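Local coordinates for proline dehydrogenase (Bradyrhizobium japonicum USDA 110, PDB 3HAZ), which oxidises proline to glutamate in two steps, joining an FAD-dependent proline dehydrogenase and an NAD-dependent 1-pyrroline-5-carboxylate dehydrogenase in one chain, at the interface of chains A and B and the interface of chains A and C. Numbering follows the deposited sequence. Chains: chain A/B/C, Proline dehydrogenase.

Contact 1: the interface of chains A and B. Residues chain A 149-152; chain B 48, 480.
B:Glu48 reaches across to the start of a helix in chain A and fills the tight part of this contact. Its carboxylate oxygen OE2 accepts a hydrogen bond from the backbone N of A:Ala151 at 3.1 Å. The N-H points almost straight at it (173° at H) but meets it from above the carboxylate plane. A:Ala151 is the first residue of helix 151-168, so the acid acts as an N-cap-like acceptor from the other subunit. The N-terminal end of the helix may favour a negative charge on it. CG of B:Glu48 is anti to its own carbonyl carbon (chi1 -77°), and the chain runs on extended past A:Gly150. There CG packs on the A:Gly150 CA at 3.7 Å. The ring of A:Pro152 crosses the Glu side chain at about a right angle. Its CD touches B:Glu48 CB at 3.7 Å.

The other side of the contact is looser. Water 1 joins the two backbones, 3.1 Å from A:Leu149 O and 2.9 Å from B:Glu48 O. B:Val480 brushes chain A lightly, its methyl CG2 lying 4.0 Å from A:Leu149 C. Little of its surface is hidden there.

In the fold, chain A gives the turn between helices 140-149 and 151-168. Chain B gives the end of helix 33-50 and the start of the short helix 480-483.

Contact 2: the interface of chains A and C. Residues chain A 937-940, 955, 967; chain C 980-984.
C:Thr982 and A:Ile940 bury about 50 Å² each and form the core of this contact, where strand 978-986 of chain C pairs in parallel with strand 939-942 of chain A. The Thr backbone is bonded on both sides: its N donates to A:Gly938 O at 2.8 Å, and its O accepts from A:Ile940 N. A:Ile940 O then takes the N-H of C:Thr984 at 2.8 Å and continues the sheet.

The Thr side chain adds a polar contact. OG1 is anti to the carbonyl carbon (chi1 -56°) and donates to a lone pair of A:Pro955 O at 2.9 Å. A:Asn939 ND2 and A:Lys967 NZ donate to the same carbonyl, each from out of its plane. Donors from both subunits thus converge on this oxygen. The Asn amide lies alongside the Thr side chain, pointing the same way.

CD1 of A:Ile940 packs against the amide of C:Gln981, 3.8 Å from its CD. That amide is turned so that NE2 meets A:Val937 O at 2.6 Å. The bond lies in the carbonyl plane, on a lone pair.

A:Lys967 is next in buried area. Its side chain slides past C:Glu980 in the opposite direction, but their charged ends do not meet. A bend at chi4 (-70°) turns NZ to the carbonyl oxygens of A:Gly938 and A:Pro955. OE2 of C:Glu980 accepts from A:Lys967 N at 2.8 Å, from the syn side but tilted 30° out of the carboxylate plane. Water 3 links OE1 to A:Lys967 O.

Strand 978-986 of one subunit extends a sheet in the aldehyde dehydrogenase part of the other, and the two-fold makes the exchange mutual. This probably ties the chains into a dimer. The centre of the site lies about 10 Å from A:Glu760, a predicted active-site residue. The strand pairing, with the grip on A:Pro955 and A:Lys967, may help to hold the loops near there.

Contact 1: the interface of chains A and B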
loop_
_atom_site.group_PDB
_atom_site.type_symbol
_atom_site.label_atom_id
_atom_site.label_comp_id
_atom_site.label_asym_id
_atom_site.label_seq_id
_atom_site.Cartn_x
_atom_site.Cartn_y
_atom_site.Cartn_z
ATOM N N LEU A 149 -34.907 -6.298 -19.515
ATOM C CA LEU A 149 -36.136 -5.992 -18.789
ATOM C C LEU A 149 -37.248 -7.015 -19.025
ATOM O O LEU A 149 -38.115 -7.199 -18.174
ATOM C CB LEU A 149 -36.644 -4.597 -19.174
ATOM C CG LEU A 149 -35.786 -3.369 -18.860
ATOM C CD1 LEU A 149 -36.388 -2.126 -19.497
ATOM C CD2 LEU A 149 -35.628 -3.173 -17.360
ATOM N N GLY A 150 -37.219 -7.679 -20.180
ATOM C CA GLY A 150 -38.316 -8.531 -20.607
ATOM C C GLY A 150 -39.192 -7.756 -21.576
ATOM O O GLY A 150 -39.287 -6.531 -21.486
ATOM N N ALA A 151 -39.827 -8.459 -22.510
ATOM C CA ALA A 151 -40.663 -7.794 -23.512
ATOM C C ALA A 151 -41.822 -6.984 -22.911
ATOM O O ALA A 151 -42.089 -5.864 -23.351
ATOM C CB ALA A 151 -41.174 -8.796 -24.543
ATOM N N PRO A 152 -42.523 -7.544 -21.907
ATOM C CA PRO A 152 -43.642 -6.777 -21.340
ATOM C C PRO A 152 -43.242 -5.413 -20.757
ATOM O O PRO A 152 -43.966 -4.429 -20.946
ATOM C CB PRO A 152 -44.197 -7.716 -20.256
ATOM C CG PRO A 152 -43.886 -9.089 -20.774
ATOM C CD PRO A 152 -42.522 -8.947 -21.442
ATOM N N GLU B 48 -40.575 -12.089 -16.909
ATOM C CA GLU B 48 -41.181 -11.127 -17.830
ATOM C C GLU B 48 -42.549 -10.689 -17.339
ATOM O O GLU B 48 -42.870 -9.499 -17.345
ATOM C CB GLU B 48 -41.317 -11.719 -19.235
ATOM C CG GLU B 48 -40.025 -11.760 -20.014
ATOM C CD GLU B 48 -40.232 -12.219 -21.440
ATOM O OE1 GLU B 48 -40.937 -13.230 -21.634
ATOM O OE2 GLU B 48 -39.690 -11.569 -22.364
ATOM N N VAL B 480 -32.590 -9.656 -16.457
ATOM C CA VAL B 480 -33.242 -10.951 -16.342
ATOM C C VAL B 480 -32.240 -12.109 -16.228
ATOM O O VAL B 480 -32.391 -12.980 -15.371
ATOM C CB VAL B 480 -34.212 -11.196 -17.509
ATOM C CG1 VAL B 480 -34.751 -12.621 -17.467
ATOM C CG2 VAL B 480 -35.351 -10.179 -17.470
HETATM O O HOH W 1 -41.108 -7.679 -18.798
#

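Contact 2: the interface of chains A and C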
loop_
_atom_site.group_PDB
_atom_site.type_symbol
_atom_site.label_atom_id
_atom_site.label_comp_id
_atom_site.label_asym_id
_atom_site.label_seq_id
_atom_site.Cartn_x
_atom_site.Cartn_y
_atom_site.Cartn_z
ATOM N N VAL A 937 -9.606 -3.514 -41.291
ATOM C CA VAL A 937 -9.143 -2.138 -41.446
ATOM C C VAL A 937 -8.359 -1.631 -40.235
ATOM O O VAL A 937 -8.689 -1.960 -39.102
ATOM C CB VAL A 937 -10.361 -1.223 -41.684
ATOM C CG1 VAL A 937 -9.925 0.207 -41.903
ATOM C CG2 VAL A 937 -11.147 -1.734 -42.888
ATOM N N GLY A 938 -7.338 -0.812 -40.479
ATOM C CA GLY A 938 -6.470 -0.336 -39.408
ATOM C C GLY A 938 -7.112 0.639 -38.428
ATOM O O GLY A 938 -6.860 0.582 -37.224
ATOM N N ASN A 939 -7.942 1.542 -38.943
ATOM C CA ASN A 939 -8.559 2.570 -38.114
ATOM C C ASN A 939 -10.054 2.642 -38.383
ATOM O O ASN A 939 -10.484 2.941 -39.504
ATOM C CB ASN A 939 -7.903 3.936 -38.356
ATOM C CG ASN A 939 -6.511 4.038 -37.735
ATOM O OD1 ASN A 939 -5.522 3.593 -38.316
ATOM N ND2 ASN A 939 -6.433 4.643 -36.555
ATOM N N ILE A 940 -10.836 2.331 -37.355
ATOM C CA ILE A 940 -12.293 2.363 -37.442
ATOM C C ILE A 940 -12.806 3.529 -36.600
ATOM O O ILE A 940 -12.450 3.677 -35.427
ATOM C CB ILE A 940 -12.901 1.015 -36.984
ATOM C CG1 ILE A 940 -12.359 -0.120 -37.866
ATOM C CG2 ILE A 940 -14.433 1.047 -37.010
ATOM C CD1 ILE A 940 -12.859 -1.492 -37.484
ATOM N N PRO A 955 -3.418 5.504 -32.859
ATOM C CA PRO A 955 -2.298 4.954 -33.638
ATOM C C PRO A 955 -2.820 4.690 -35.036
ATOM O O PRO A 955 -3.862 4.051 -35.190
ATOM C CB PRO A 955 -1.979 3.645 -32.915
ATOM C CG PRO A 955 -2.370 3.926 -31.478
ATOM C CD PRO A 955 -3.597 4.810 -31.569
ATOM N N LYS A 967 1.948 0.666 -36.644
ATOM C CA LYS A 967 1.203 1.916 -36.737
ATOM C C LYS A 967 2.024 3.097 -36.231
ATOM O O LYS A 967 2.512 3.078 -35.106
ATOM C CB LYS A 967 -0.089 1.820 -35.913
ATOM C CG LYS A 967 -1.241 1.050 -36.567
ATOM C CD LYS A 967 -2.323 0.797 -35.512
ATOM C CE LYS A 967 -3.705 0.499 -36.109
ATOM N NZ LYS A 967 -4.293 1.706 -36.727
ATOM N N GLU C 980 -2.286 -4.423 -36.092
ATOM C CA GLU C 980 -2.970 -3.545 -35.147
ATOM C C GLU C 980 -4.295 -3.020 -35.706
ATOM O O GLU C 980 -4.435 -2.782 -36.909
ATOM C CB GLU C 980 -2.086 -2.352 -34.781
ATOM C CG GLU C 980 -0.737 -2.701 -34.168
ATOM C CD GLU C 980 0.212 -1.511 -34.178
ATOM O OE1 GLU C 980 0.097 -0.642 -33.289
ATOM O OE2 GLU C 980 1.063 -1.438 -35.086
ATOM N N GLN C 981 -5.258 -2.823 -34.816
ATOM C CA GLN C 981 -6.511 -2.183 -35.179
ATOM C C GLN C 981 -6.909 -1.184 -34.105
ATOM O O GLN C 981 -7.005 -1.527 -32.929
ATOM C CB GLN C 981 -7.620 -3.220 -35.366
ATOM C CG GLN C 981 -8.963 -2.619 -35.785
ATOM C CD GLN C 981 -9.914 -3.667 -36.343
ATOM O OE1 GLN C 981 -10.553 -4.402 -35.593
ATOM N NE2 GLN C 981 -10.003 -3.742 -37.670
ATOM N N THR C 982 -7.137 0.056 -34.514
ATOM C CA THR C 982 -7.611 1.071 -33.591
ATOM C C THR C 982 -9.100 1.314 -33.805
ATOM O O THR C 982 -9.547 1.552 -34.930
ATOM C CB THR C 982 -6.856 2.392 -33.774
ATOM O OG1 THR C 982 -5.450 2.159 -33.638
ATOM C CG2 THR C 982 -7.325 3.425 -32.741
ATOM N N VAL C 983 -9.868 1.237 -32.725
ATOM C CA VAL C 983 -11.292 1.548 -32.777
ATOM C C VAL C 983 -11.570 2.808 -31.972
ATOM O O VAL C 983 -11.291 2.877 -30.770
ATOM C CB VAL C 983 -12.156 0.393 -32.237
ATOM C CG1 VAL C 983 -13.619 0.826 -32.123
ATOM C CG2 VAL C 983 -12.021 -0.828 -33.125
ATOM N N THR C 984 -12.104 3.810 -32.653
ATOM C CA THR C 984 -12.409 5.092 -32.044
ATOM C C THR C 984 -13.910 5.321 -32.094
ATOM O O THR C 984 -14.500 5.355 -33.173
ATOM C CB THR C 984 -11.698 6.239 -32.789
ATOM O OG1 THR C 984 -10.280 6.027 -32.752
ATOM C CG2 THR C 984 -12.043 7.593 -32.167
HETATM O O HOH W 2 -9.211 4.926 -35.211
HETATM O O HOH W 3 2.074 1.202 -32.963
#

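The C-alpha centres of contact 1 and contact 2 are about 37 Å apart, and they share no residues or secondary-structure elements. Chain A takes part in both, with chain B at one and chain C at the other. Each interface is two-fold symmetric, so every contact has a twin with the chains exchanged. Together the two interface types could tie the four copies of the deposited assembly into one tetramer, though that tetramer may not be the biological one. Contact 2 lies near the aldehyde dehydrogenase active site. Contact 1 joins helix ends of two subunits, about 45 Å from A:Cys794, and probably serves assembly.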